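Local structure of acyl-CoA dehydrogenase domain protein Tcur3481 (Thermomonospora curvata, 6WY9) at residues 88-94 with 117-121; 172-176 with 215-219; 75-80 with 229-234; 35-39 with 191-197; 224-228 with 297-301. The protein binds FAD and probably works as an acyl-CoA dehydrogenase, in an assembly that also contains chains of a second protein. All coordinates share one frame; numbering follows the deposited sequence.

Interaction 1 (88-94 with 117-121)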
# COMPACT_ATOMS: atom_id res chain seq x y z
N TRP B 88 1.93 -30.78 2.25
CA TRP B 88 2.05 -30.17 3.58
C TRP B 88 1.09 -30.83 4.58
O TRP B 88 1.51 -31.10 5.71
CB TRP B 88 1.93 -28.63 3.54
CG TRP B 88 0.55 -28.02 3.43
CD1 TRP B 88 -0.05 -27.54 2.29
CD2 TRP B 88 -0.38 -27.79 4.50
NE1 TRP B 88 -1.31 -27.06 2.59
CE2 TRP B 88 -1.54 -27.22 3.93
CE3 TRP B 88 -0.37 -28.06 5.88
CZ2 TRP B 88 -2.67 -26.88 4.71
CZ3 TRP B 88 -1.49 -27.73 6.64
CH2 TRP B 88 -2.62 -27.14 6.05
N PRO B 89 -0.16 -31.18 4.23
CA PRO B 89 -0.99 -31.86 5.25
C PRO B 89 -0.37 -33.17 5.72
O PRO B 89 -0.29 -33.42 6.93
CB PRO B 89 -2.34 -32.06 4.54
CG PRO B 89 -2.36 -30.99 3.45
CD PRO B 89 -0.90 -30.96 2.97
N THR B 90 0.09 -34.03 4.81
CA THR B 90 0.65 -35.31 5.22
C THR B 90 1.95 -35.13 6.00
O THR B 90 2.15 -35.79 7.03
CB THR B 90 0.89 -36.20 4.00
OG1 THR B 90 -0.37 -36.64 3.49
CG2 THR B 90 1.71 -37.44 4.36
N LEU B 91 2.87 -34.28 5.50
CA LEU B 91 4.22 -34.23 6.09
C LEU B 91 4.28 -33.37 7.35
O LEU B 91 5.09 -33.67 8.24
CB LEU B 91 5.25 -33.74 5.06
CG LEU B 91 5.48 -34.78 3.92
CD1 LEU B 91 6.50 -34.35 2.82
CD2 LEU B 91 5.85 -36.18 4.51
N VAL B 92 3.49 -32.29 7.44
CA VAL B 92 3.35 -31.60 8.73
C VAL B 92 2.73 -32.54 9.77
O VAL B 92 3.19 -32.60 10.92
CB VAL B 92 2.54 -30.29 8.57
CG1 VAL B 92 2.22 -29.66 9.93
CG2 VAL B 92 3.30 -29.24 7.66
N ALA B 93 1.70 -33.29 9.40
CA ALA B 93 1.15 -34.24 10.36
C ALA B 93 2.22 -35.25 10.77
O ALA B 93 2.33 -35.60 11.95
CB ALA B 93 -0.07 -34.96 9.80
N ALA B 94 3.03 -35.70 9.80
CA ALA B 94 4.02 -36.73 10.12
C ALA B 94 5.11 -36.18 11.02
O ALA B 94 5.61 -36.88 11.91
CB ALA B 94 4.61 -37.32 8.83
N ARG B 117 0.57 -44.45 2.99
CA ARG B 117 -0.21 -43.87 4.08
C ARG B 117 -0.14 -42.36 4.01
O ARG B 117 0.95 -41.79 4.16
CB ARG B 117 0.32 -44.32 5.45
CG ARG B 117 -0.47 -43.75 6.63
CD ARG B 117 0.16 -44.08 8.00
NE ARG B 117 0.69 -45.45 8.07
CZ ARG B 117 -0.02 -46.51 8.43
NH1 ARG B 117 0.58 -47.70 8.48
NH2 ARG B 117 -1.30 -46.41 8.74
N ARG B 118 -1.28 -41.72 3.80
CA ARG B 118 -1.35 -40.26 3.82
C ARG B 118 -2.14 -39.81 5.03
O ARG B 118 -2.90 -40.58 5.64
CB ARG B 118 -1.99 -39.69 2.55
CG ARG B 118 -1.20 -40.02 1.25
CD ARG B 118 -1.56 -39.08 0.11
NE ARG B 118 -2.98 -39.06 -0.23
CZ ARG B 118 -3.49 -39.70 -1.29
NH1 ARG B 118 -2.69 -40.40 -2.09
NH2 ARG B 118 -4.80 -39.65 -1.55
N LEU B 119 -1.98 -38.53 5.36
CA LEU B 119 -2.58 -37.92 6.52
C LEU B 119 -3.13 -36.58 6.11
O LEU B 119 -2.82 -36.06 5.03
CB LEU B 119 -1.56 -37.75 7.65
CG LEU B 119 -0.93 -39.08 8.03
CD1 LEU B 119 0.39 -38.83 8.72
CD2 LEU B 119 -1.90 -39.71 8.97
N THR B 120 -3.94 -35.99 6.98
CA THR B 120 -4.20 -34.57 6.85
C THR B 120 -4.37 -34.01 8.26
O THR B 120 -4.33 -34.73 9.25
CB THR B 120 -5.43 -34.29 5.95
OG1 THR B 120 -5.61 -32.88 5.82
CG2 THR B 120 -6.71 -34.94 6.53
N VAL B 121 -4.51 -32.68 8.33
CA VAL B 121 -4.66 -31.99 9.59
C VAL B 121 -5.92 -31.15 9.54
O VAL B 121 -6.22 -30.52 8.51
CB VAL B 121 -3.42 -31.12 9.89
CG1 VAL B 121 -2.21 -32.02 9.89
CG2 VAL B 121 -3.26 -29.98 8.83
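T90, with chi1 at -72°, carries OG1 beside its own backbone N and up to the carbonyl of L119, while V121, its CG1 beside the backbone N, spreads its two methyls over different residues of the helix. T90 OG1 donates to L119 O over 3.0 Å, approaching at 125° to the C=O bond and slightly tilted from the carbonyl plane. This ties a side chain of the helix directly to the backbone of strand 118-122. Beside the bond the contact is apolar. V121 CG1 lies 3.6 Å from A93 CB, and L119 CB meets the same A93 CB at 3.8 Å, so one methyl of the helix fits between two strand side chains. The other branch, V121 CG2, meets W88 CZ3 of the indole at 3.6 Å, coming in obliquely. The short axes of 88-94 and 118-121 cross at 87°, laying a helix of the N-terminal helical domain on a strand of the beta domain, an arrangement belonging to the acyl-CoA dehydrogenase fold. L119 and V121, two apart on the strand, both point at the helix. T120 lies between them; its OG1 touches P89 CB at 3.6 Å and is hydrogen-bonded to P155 O. R118 leads its guanidinium away from the helix to a salt bridge with E41 and a cation-pi contact with W44. On a flank of the helix, V92 packs against T219, V222 and A226 of helix 215-248.

Interaction 2 (172-176 with 215-219)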
# COMPACT_ATOMS: atom_id res chain seq x y z
N GLY B 172 -7.03 -27.91 28.41
CA GLY B 172 -6.76 -26.91 27.41
C GLY B 172 -6.67 -27.49 26.00
O GLY B 172 -6.91 -28.67 25.76
N PRO B 173 -6.31 -26.65 25.03
CA PRO B 173 -6.25 -27.12 23.64
C PRO B 173 -5.21 -28.23 23.47
O PRO B 173 -4.17 -28.24 24.12
CB PRO B 173 -5.85 -25.86 22.87
CG PRO B 173 -6.13 -24.70 23.82
CD PRO B 173 -5.91 -25.24 25.18
N GLY B 174 -5.50 -29.18 22.57
CA GLY B 174 -4.53 -30.22 22.26
C GLY B 174 -4.64 -30.71 20.83
O GLY B 174 -5.44 -30.23 20.03
N LEU B 175 -3.82 -31.70 20.50
CA LEU B 175 -3.83 -32.28 19.17
C LEU B 175 -3.99 -33.80 19.32
O LEU B 175 -3.30 -34.43 20.14
CB LEU B 175 -2.55 -31.90 18.39
CG LEU B 175 -2.53 -32.07 16.86
CD1 LEU B 175 -3.62 -31.23 16.21
CD2 LEU B 175 -1.16 -31.70 16.28
N PHE B 176 -4.92 -34.37 18.55
CA PHE B 176 -5.34 -35.76 18.72
C PHE B 176 -5.36 -36.47 17.38
O PHE B 176 -5.85 -35.91 16.39
CB PHE B 176 -6.75 -35.85 19.32
CG PHE B 176 -6.91 -35.10 20.61
CD1 PHE B 176 -7.06 -33.71 20.62
CD2 PHE B 176 -6.92 -35.80 21.81
CE1 PHE B 176 -7.21 -33.04 21.84
CE2 PHE B 176 -7.06 -35.15 23.01
CZ PHE B 176 -7.22 -33.77 23.04
N ALA B 215 2.10 -30.51 21.38
CA ALA B 215 1.90 -30.81 19.96
C ALA B 215 1.17 -29.69 19.23
O ALA B 215 1.51 -29.38 18.09
CB ALA B 215 1.14 -32.12 19.79
N LEU B 216 0.16 -29.09 19.87
CA LEU B 216 -0.69 -28.14 19.12
C LEU B 216 0.07 -26.88 18.76
O LEU B 216 0.15 -26.55 17.56
CB LEU B 216 -1.95 -27.81 19.93
CG LEU B 216 -2.83 -26.76 19.20
CD1 LEU B 216 -3.11 -27.16 17.77
CD2 LEU B 216 -4.17 -26.44 19.91
N PRO B 217 0.65 -26.13 19.70
CA PRO B 217 1.36 -24.91 19.28
C PRO B 217 2.53 -25.22 18.37
O PRO B 217 2.81 -24.46 17.45
CB PRO B 217 1.80 -24.25 20.60
CG PRO B 217 1.43 -25.26 21.73
CD PRO B 217 0.92 -26.51 21.10
N TRP B 218 3.23 -26.34 18.61
CA TRP B 218 4.31 -26.74 17.71
C TRP B 218 3.79 -26.98 16.29
O TRP B 218 4.37 -26.53 15.29
CB TRP B 218 4.97 -28.00 18.25
CG TRP B 218 6.23 -28.34 17.63
CD1 TRP B 218 7.47 -27.94 18.04
CD2 TRP B 218 6.43 -29.21 16.52
NE1 TRP B 218 8.43 -28.50 17.23
CE2 TRP B 218 7.82 -29.29 16.29
CE3 TRP B 218 5.57 -29.93 15.69
CZ2 TRP B 218 8.37 -30.06 15.27
CZ3 TRP B 218 6.12 -30.70 14.67
CH2 TRP B 218 7.51 -30.76 14.48
N THR B 219 2.69 -27.72 16.18
CA THR B 219 2.18 -28.04 14.86
C THR B 219 1.71 -26.78 14.15
O THR B 219 1.90 -26.63 12.94
CB THR B 219 1.08 -29.10 14.97
OG1 THR B 219 1.64 -30.28 15.54
CG2 THR B 219 0.56 -29.46 13.58
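The opening turn of helix 215-248 rests on strand 172-179 of the beta domain, with L175 of the strand reaching toward A215, L216 and T219. The short axes cross at 74°. L175 CB sits 4.0 Å from A215 CB. With its CG anti to the backbone N (chi1 -163°), L175 brings CD2 to T219, crossing that side chain at about a right angle and touching OG1 at 3.2 Å. The hydroxyl presents no donor to the strand, for it turns back within its own helix. T219 OG1 gives a hydrogen bond of 2.7 Å to A215 O, which also accepts from T219 N at 2.8 Å, the two donors lying over opposite faces of the carbonyl plane. An alanine replacing T219 would remove the OG1 and CG2 that L175 CD2 touches, and would probably leave that methyl poorly packed and A215 O without its second donor. Nearer the start of the strand, L216 CD2 is pressed against P173 CB at 3.5 Å, tighter than ordinary van der Waals contact. L164 of strand 160-169 and V92 of helix 87-100 close around the site. Such helix-on-sheet packing, at the start of the C-terminal helical domain, is a feature of the acyl-CoA dehydrogenase fold.

Interaction 3 (75-80 with 229-234)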
# COMPACT_ATOMS: atom_id res chain seq x y z
N LEU B 75 8.47 -28.22 -0.39
CA LEU B 75 7.22 -27.46 -0.55
C LEU B 75 7.40 -26.27 -1.48
O LEU B 75 6.45 -25.86 -2.17
CB LEU B 75 6.70 -26.98 0.83
CG LEU B 75 6.22 -28.13 1.74
CD1 LEU B 75 5.68 -27.61 3.08
CD2 LEU B 75 5.19 -29.03 1.00
N GLU B 76 8.57 -25.63 -1.42
CA GLU B 76 8.80 -24.50 -2.29
C GLU B 76 8.82 -24.94 -3.76
O GLU B 76 8.20 -24.29 -4.62
CB GLU B 76 10.10 -23.79 -1.90
CG GLU B 76 10.41 -22.63 -2.84
CD GLU B 76 11.70 -21.87 -2.51
OE1 GLU B 76 12.41 -22.23 -1.55
OE2 GLU B 76 12.01 -20.90 -3.24
N GLU B 77 9.51 -26.04 -4.07
CA GLU B 77 9.41 -26.56 -5.44
C GLU B 77 7.98 -26.94 -5.79
O GLU B 77 7.56 -26.77 -6.93
CB GLU B 77 10.29 -27.79 -5.66
CG GLU B 77 11.67 -27.46 -6.01
CD GLU B 77 11.81 -26.50 -7.19
OE1 GLU B 77 11.28 -26.69 -8.32
OE2 GLU B 77 12.53 -25.54 -6.97
N GLN B 78 7.26 -27.55 -4.85
CA GLN B 78 5.88 -27.90 -5.16
C GLN B 78 5.07 -26.66 -5.54
O GLN B 78 4.35 -26.66 -6.55
CB GLN B 78 5.21 -28.63 -4.00
CG GLN B 78 3.70 -28.68 -4.24
CD GLN B 78 2.88 -29.12 -3.07
OE1 GLN B 78 3.27 -28.94 -1.89
NE2 GLN B 78 1.70 -29.65 -3.35
N GLY B 79 5.18 -25.58 -4.76
CA GLY B 79 4.44 -24.37 -5.10
C GLY B 79 4.86 -23.76 -6.43
O GLY B 79 4.03 -23.20 -7.15
N ARG B 80 6.14 -23.88 -6.78
CA ARG B 80 6.60 -23.36 -8.08
C ARG B 80 5.81 -23.94 -9.25
O ARG B 80 5.69 -23.30 -10.31
CB ARG B 80 8.07 -23.69 -8.25
CG ARG B 80 8.96 -22.53 -8.28
CD ARG B 80 10.38 -23.01 -8.31
NE ARG B 80 11.25 -22.04 -7.69
CZ ARG B 80 11.80 -22.18 -6.48
NH1 ARG B 80 11.58 -23.27 -5.75
NH2 ARG B 80 12.59 -21.21 -6.02
N ALA B 229 6.38 -21.80 2.95
CA ALA B 229 7.27 -22.37 1.93
C ALA B 229 6.54 -22.57 0.60
O ALA B 229 7.08 -22.25 -0.47
CB ALA B 229 7.88 -23.69 2.42
N VAL B 230 5.31 -23.09 0.65
CA VAL B 230 4.55 -23.29 -0.59
C VAL B 230 4.30 -21.94 -1.26
O VAL B 230 4.44 -21.77 -2.48
CB VAL B 230 3.22 -24.01 -0.30
CG1 VAL B 230 2.40 -24.20 -1.61
CG2 VAL B 230 3.45 -25.34 0.45
N GLN B 231 3.92 -20.95 -0.45
CA GLN B 231 3.61 -19.64 -1.00
C GLN B 231 4.83 -19.04 -1.66
O GLN B 231 4.73 -18.36 -2.68
CB GLN B 231 3.09 -18.71 0.11
CG GLN B 231 2.50 -17.38 -0.43
CD GLN B 231 1.10 -17.56 -0.95
OE1 GLN B 231 0.81 -18.54 -1.66
NE2 GLN B 231 0.19 -16.63 -0.60
N LEU B 232 5.99 -19.19 -1.02
CA LEU B 232 7.19 -18.69 -1.67
C LEU B 232 7.33 -19.30 -3.07
O LEU B 232 7.66 -18.58 -4.02
CB LEU B 232 8.42 -19.03 -0.82
CG LEU B 232 9.80 -18.67 -1.43
CD1 LEU B 232 9.96 -17.09 -1.67
CD2 LEU B 232 10.86 -19.22 -0.46
N GLY B 233 7.09 -20.61 -3.20
CA GLY B 233 7.22 -21.24 -4.51
C GLY B 233 6.14 -20.77 -5.48
O GLY B 233 6.42 -20.47 -6.65
N VAL B 234 4.90 -20.64 -5.00
CA VAL B 234 3.84 -20.08 -5.85
C VAL B 234 4.24 -18.71 -6.37
O VAL B 234 4.10 -18.41 -7.56
CB VAL B 234 2.51 -20.00 -5.09
CG1 VAL B 234 1.46 -19.26 -5.95
CG2 VAL B 234 2.01 -21.46 -4.72
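G79 and G233 let helices 67-80 and 215-248 come together backbone to backbone, the short axes only 6.3 Å apart at a crossing angle of -39°. A CB on either glycine would collide with the opposite helix: on G79 it would run into V230 O, on G233 into E76 O. Their absence brings CA-H groups onto carbonyls in both directions. G233 CA lies 3.2 Å from E76 O, and R80 CA the same 3.2 Å from G233 O; V234 CA meets G79 O at 3.4 Å. Further back along the pair, E76 CA approaches A229 O and V230 CA approaches L75 O. There, side chains begin to separate the helices: L75 CB touches V230 CG2 at 3.7 Å and the methyl of A229 at 3.8 Å. Away from the glycines side chains meet in place of backbones. E76, fully extended with CG anti to the backbone N (chi1 178°), lays its buried carboxylate against L232, OE2 coming 3.4 Å from CD2. The contact opens toward solvent at the partly exposed R80, which runs along its own helix instead of across the contact and joins E76 and E77 in a salt-bridge network. R80 NH1 lies 2.7 Å from E77 OE2, whereas the hydrogen bond from R80 NH2 to E76 OE2 is weak. R17 of helix 5-23 is a second partner of E77. A right-handed crossing of helices running in the same general direction, small residues A229 and G233 four positions apart and a string of CA-H...O contacts match the GASright helix-pair motif, best known from membrane proteins.

Interaction 4 (35-39 with 191-197)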
# COMPACT_ATOMS: atom_id res chain seq x y z
N SER B 35 -10.76 -34.36 -11.32
CA SER B 35 -11.00 -35.70 -10.78
C SER B 35 -11.77 -35.60 -9.47
O SER B 35 -11.98 -34.51 -8.93
CB SER B 35 -9.67 -36.40 -10.52
OG SER B 35 -8.98 -35.61 -9.55
N GLU B 36 -12.11 -36.75 -8.90
CA GLU B 36 -12.85 -36.77 -7.63
C GLU B 36 -11.97 -36.35 -6.46
O GLU B 36 -12.42 -35.64 -5.55
CB GLU B 36 -13.41 -38.17 -7.38
CG GLU B 36 -14.36 -38.63 -8.43
CD GLU B 36 -15.71 -37.95 -8.33
OE1 GLU B 36 -15.82 -36.79 -8.80
OE2 GLU B 36 -16.65 -38.56 -7.78
N SER B 37 -10.72 -36.77 -6.46
CA SER B 37 -9.86 -36.56 -5.31
C SER B 37 -9.10 -35.25 -5.39
O SER B 37 -8.62 -34.77 -4.35
CB SER B 37 -8.85 -37.70 -5.19
OG SER B 37 -7.86 -37.54 -6.21
N ARG B 38 -8.94 -34.70 -6.60
CA ARG B 38 -8.04 -33.58 -6.86
C ARG B 38 -6.60 -33.89 -6.42
O ARG B 38 -5.81 -32.97 -6.19
CB ARG B 38 -8.55 -32.30 -6.17
CG ARG B 38 -10.05 -32.09 -6.43
CD ARG B 38 -10.21 -31.88 -7.94
NE ARG B 38 -11.59 -31.78 -8.39
CZ ARG B 38 -12.31 -30.65 -8.40
NH1 ARG B 38 -11.78 -29.52 -7.90
NH2 ARG B 38 -13.55 -30.64 -8.88
N ILE B 39 -6.22 -35.16 -6.35
CA ILE B 39 -4.88 -35.56 -5.91
C ILE B 39 -4.24 -36.43 -6.99
O ILE B 39 -4.83 -37.43 -7.43
CB ILE B 39 -4.93 -36.35 -4.59
CG1 ILE B 39 -5.43 -35.46 -3.42
CG2 ILE B 39 -3.53 -36.94 -4.32
CD1 ILE B 39 -5.60 -36.19 -2.06
N GLU B 191 -15.44 -28.03 -2.33
CA GLU B 191 -14.40 -27.55 -3.23
C GLU B 191 -13.94 -26.14 -2.86
O GLU B 191 -14.76 -25.23 -2.74
CB GLU B 191 -14.89 -27.56 -4.69
CG GLU B 191 -13.73 -27.31 -5.66
CD GLU B 191 -14.20 -27.16 -7.10
OE1 GLU B 191 -15.40 -26.97 -7.31
OE2 GLU B 191 -13.36 -27.25 -8.02
N THR B 192 -12.62 -25.94 -2.77
CA THR B 192 -12.09 -24.65 -2.38
C THR B 192 -11.52 -23.86 -3.58
O THR B 192 -11.35 -24.36 -4.68
CB THR B 192 -11.02 -24.84 -1.29
OG1 THR B 192 -9.89 -25.51 -1.87
CG2 THR B 192 -11.56 -25.71 -0.17
N THR B 193 -11.16 -22.62 -3.30
CA THR B 193 -10.58 -21.72 -4.29
C THR B 193 -9.50 -22.40 -5.12
O THR B 193 -9.51 -22.31 -6.35
CB THR B 193 -9.99 -20.51 -3.56
OG1 THR B 193 -11.04 -19.79 -2.91
CG2 THR B 193 -9.26 -19.59 -4.55
N SER B 194 -8.55 -23.06 -4.46
CA SER B 194 -7.45 -23.71 -5.19
C SER B 194 -7.91 -24.91 -6.02
O SER B 194 -7.09 -25.47 -6.78
CB SER B 194 -6.38 -24.16 -4.18
OG SER B 194 -6.86 -25.25 -3.41
N ARG B 195 -9.16 -25.36 -5.89
CA ARG B 195 -9.70 -26.57 -6.54
C ARG B 195 -9.31 -27.84 -5.78
O ARG B 195 -9.47 -28.95 -6.33
CB ARG B 195 -9.25 -26.80 -8.00
CG ARG B 195 -9.55 -25.71 -9.01
CD ARG B 195 -10.99 -25.80 -9.39
NE ARG B 195 -11.34 -25.00 -10.57
CZ ARG B 195 -12.58 -24.95 -11.04
NH1 ARG B 195 -12.86 -24.20 -12.10
NH2 ARG B 195 -13.55 -25.65 -10.43
N ASP B 196 -8.76 -27.72 -4.56
CA ASP B 196 -8.64 -28.88 -3.70
C ASP B 196 -10.04 -29.39 -3.38
O ASP B 196 -11.02 -28.65 -3.44
CB ASP B 196 -7.89 -28.51 -2.40
CG ASP B 196 -7.73 -29.71 -1.44
OD1 ASP B 196 -7.27 -30.78 -1.90
OD2 ASP B 196 -8.02 -29.57 -0.20
N MET B 197 -10.13 -30.66 -3.01
CA MET B 197 -11.39 -31.17 -2.47
C MET B 197 -11.19 -31.37 -0.96
O MET B 197 -10.58 -32.36 -0.54
CB MET B 197 -11.83 -32.44 -3.17
CG MET B 197 -13.29 -32.82 -2.86
SD MET B 197 -14.50 -31.61 -3.50
CE MET B 197 -14.34 -31.69 -5.30
O HOH W 1 -9.58 -34.75 -1.50
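R38 reaches from the loop 35-39 over the turn at 191-197, its guanidinium fixed in rotation by in-plane bonds at its edge. R38 CB leans over R195 O at 3.5 Å, R38 CG packs on M197 CB at 3.7 Å, and R38 CD lies 3.4 Å from R195 O. The chain bends at chi2 (-64°), which puts the guanidinium between S35 O and the pair E191 and R195. R38 NE comes back to its own segment and donates to S35 O over 2.8 Å, in the planes of both groups. CZ lies beneath M197 CE, the methyl sitting 3.8 Å above the centre of one guanidinium face, and R38 NH2 is likewise 3.8 Å from M197 CE. R38 NH1 makes the main grip: an almost straight bond (175°) of 2.8 Å to E191 OE2, and another of 2.9 Å to R195 O. E191 OE2 is shared with R195 NH2, the two arginines reaching it from opposite faces of the carboxylate plane. With a leucine in place of R38, E191 would probably keep one cation of the two, and the carbonyls of S35 and R195 would lose this donor. A water donating to both S37 O and M197 O adds a second tie. The contact joins the link between helices 26-33 and 41-49 to the turn between strands 185-191 and 197-203, whose tip lies against helix 330-340 and a chain of the partner protein.

Interaction 5 (224-228 with 297-301)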
# COMPACT_ATOMS: atom_id res chain seq x y z
N ARG B 224 2.40 -23.11 9.74
CA ARG B 224 2.56 -21.74 9.24
C ARG B 224 3.82 -21.63 8.39
O ARG B 224 3.82 -20.98 7.32
CB ARG B 224 2.63 -20.75 10.41
CG ARG B 224 1.26 -20.52 11.13
CD ARG B 224 1.36 -19.57 12.35
NE ARG B 224 0.03 -19.30 12.96
CZ ARG B 224 -0.28 -19.49 14.25
NH1 ARG B 224 0.64 -19.98 15.10
NH2 ARG B 224 -1.52 -19.20 14.69
N THR B 225 4.92 -22.22 8.88
CA THR B 225 6.19 -22.20 8.17
C THR B 225 6.07 -22.96 6.86
O THR B 225 6.51 -22.48 5.81
CB THR B 225 7.28 -22.79 9.08
OG1 THR B 225 7.35 -22.03 10.30
CG2 THR B 225 8.65 -22.78 8.42
N ALA B 226 5.44 -24.13 6.90
CA ALA B 226 5.27 -24.94 5.70
C ALA B 226 4.40 -24.21 4.66
O ALA B 226 4.69 -24.25 3.45
CB ALA B 226 4.67 -26.30 6.09
N LEU B 227 3.30 -23.60 5.10
CA LEU B 227 2.47 -22.87 4.17
C LEU B 227 3.26 -21.73 3.55
O LEU B 227 3.11 -21.44 2.36
CB LEU B 227 1.20 -22.32 4.87
CG LEU B 227 0.13 -23.39 5.19
CD1 LEU B 227 -0.82 -22.89 6.38
CD2 LEU B 227 -0.65 -23.73 3.90
N ALA B 228 4.07 -21.05 4.35
CA ALA B 228 4.91 -20.00 3.78
C ALA B 228 5.89 -20.57 2.76
O ALA B 228 6.17 -19.91 1.75
CB ALA B 228 5.63 -19.25 4.88
N ALA B 297 7.67 -17.68 13.02
CA ALA B 297 6.74 -18.37 12.13
C ALA B 297 5.62 -17.45 11.67
O ALA B 297 5.24 -17.49 10.49
CB ALA B 297 6.20 -19.61 12.85
N LEU B 298 5.11 -16.59 12.57
CA LEU B 298 4.07 -15.63 12.20
C LEU B 298 4.59 -14.57 11.24
O LEU B 298 3.83 -14.11 10.38
CB LEU B 298 3.48 -14.97 13.46
CG LEU B 298 2.33 -15.75 14.12
CD1 LEU B 298 2.03 -15.22 15.55
CD2 LEU B 298 1.06 -15.70 13.21
N VAL B 299 5.85 -14.14 11.40
CA VAL B 299 6.44 -13.21 10.44
C VAL B 299 6.54 -13.88 9.07
O VAL B 299 6.16 -13.28 8.05
CB VAL B 299 7.83 -12.71 10.92
CG1 VAL B 299 8.58 -12.01 9.80
CG2 VAL B 299 7.69 -11.72 12.10
N ALA B 300 7.04 -15.11 9.02
CA ALA B 300 7.09 -15.78 7.72
C ALA B 300 5.69 -15.89 7.13
O ALA B 300 5.48 -15.63 5.94
CB ALA B 300 7.75 -17.15 7.83
N LYS B 301 4.71 -16.26 7.96
CA LYS B 301 3.34 -16.44 7.48
C LYS B 301 2.71 -15.12 7.04
O LYS B 301 1.96 -15.08 6.05
CB LYS B 301 2.50 -17.11 8.59
CG LYS B 301 1.03 -17.40 8.22
CD LYS B 301 0.95 -18.27 6.94
CE LYS B 301 -0.45 -18.91 6.79
NZ LYS B 301 -1.58 -17.94 7.01
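R224 and K301 carry much of this contact through the aliphatic parts of their chains, their CB atoms 4.1 Å apart. The apolar pair is A228 CB with A300 CB at 4.2 Å; the same A228 methyl also touches A300 O at 3.8 Å. Small residues at these positions keep the neighbouring turns close. T225 adds a mixed contact, its OG1 resting 3.7 Å from A297 CB while hydrogen-bonded to D221 O of its own helix. Helices 215-248 and 295-319 run roughly the same way, their short axes 29° apart and 8.4 Å from each other. They are the first and third helices of the antiparallel bundle that forms the C-terminal domain of acyl-CoA dehydrogenases, and helix 260-288 lies against both, touching T225 on one and V299 on the other. A second kind of contact sets long polar chains beside leucines. R224, extended from CG to NE, lies alongside L298, whose CD2 comes 3.8 Å from NE over one face of the guanidinium. K301, its CG anti to the backbone N (chi1 -179°) and its chain bent at chi2, passes CD over R224 O and brings CE to L227 CD1 at 4.0 Å, the two side chains pointing the same way. The charges find their partners beyond the pair: K301 NZ forms a salt bridge with D305 and a hydrogen bond with T343 O, whereas the ion pair of R224 with D221 is long and weak. R224 NE and K301 NZ, like in charge, stay 6.3 Å apart.

Interactions 1, 2, 3 and 5 are buried; interaction 4 is the surface contact, and it alone of the five is governed by a salt bridge between its segments. Helix 215-248 serves interactions 2, 5 and 3 in turn, meeting a strand, a bundle helix with long side chains between, and an N-terminal helix at backbone distance. Interactions 1 and 2 both lay a helix across the same sheet, the first with one side-chain hydrogen bond, the second with carbon contacts; V92 and T219 touch between them. L75 of interaction 3 packs on A226 in the helix of interaction 5, whereas interaction 4 reaches interaction 1 through I39 and R118.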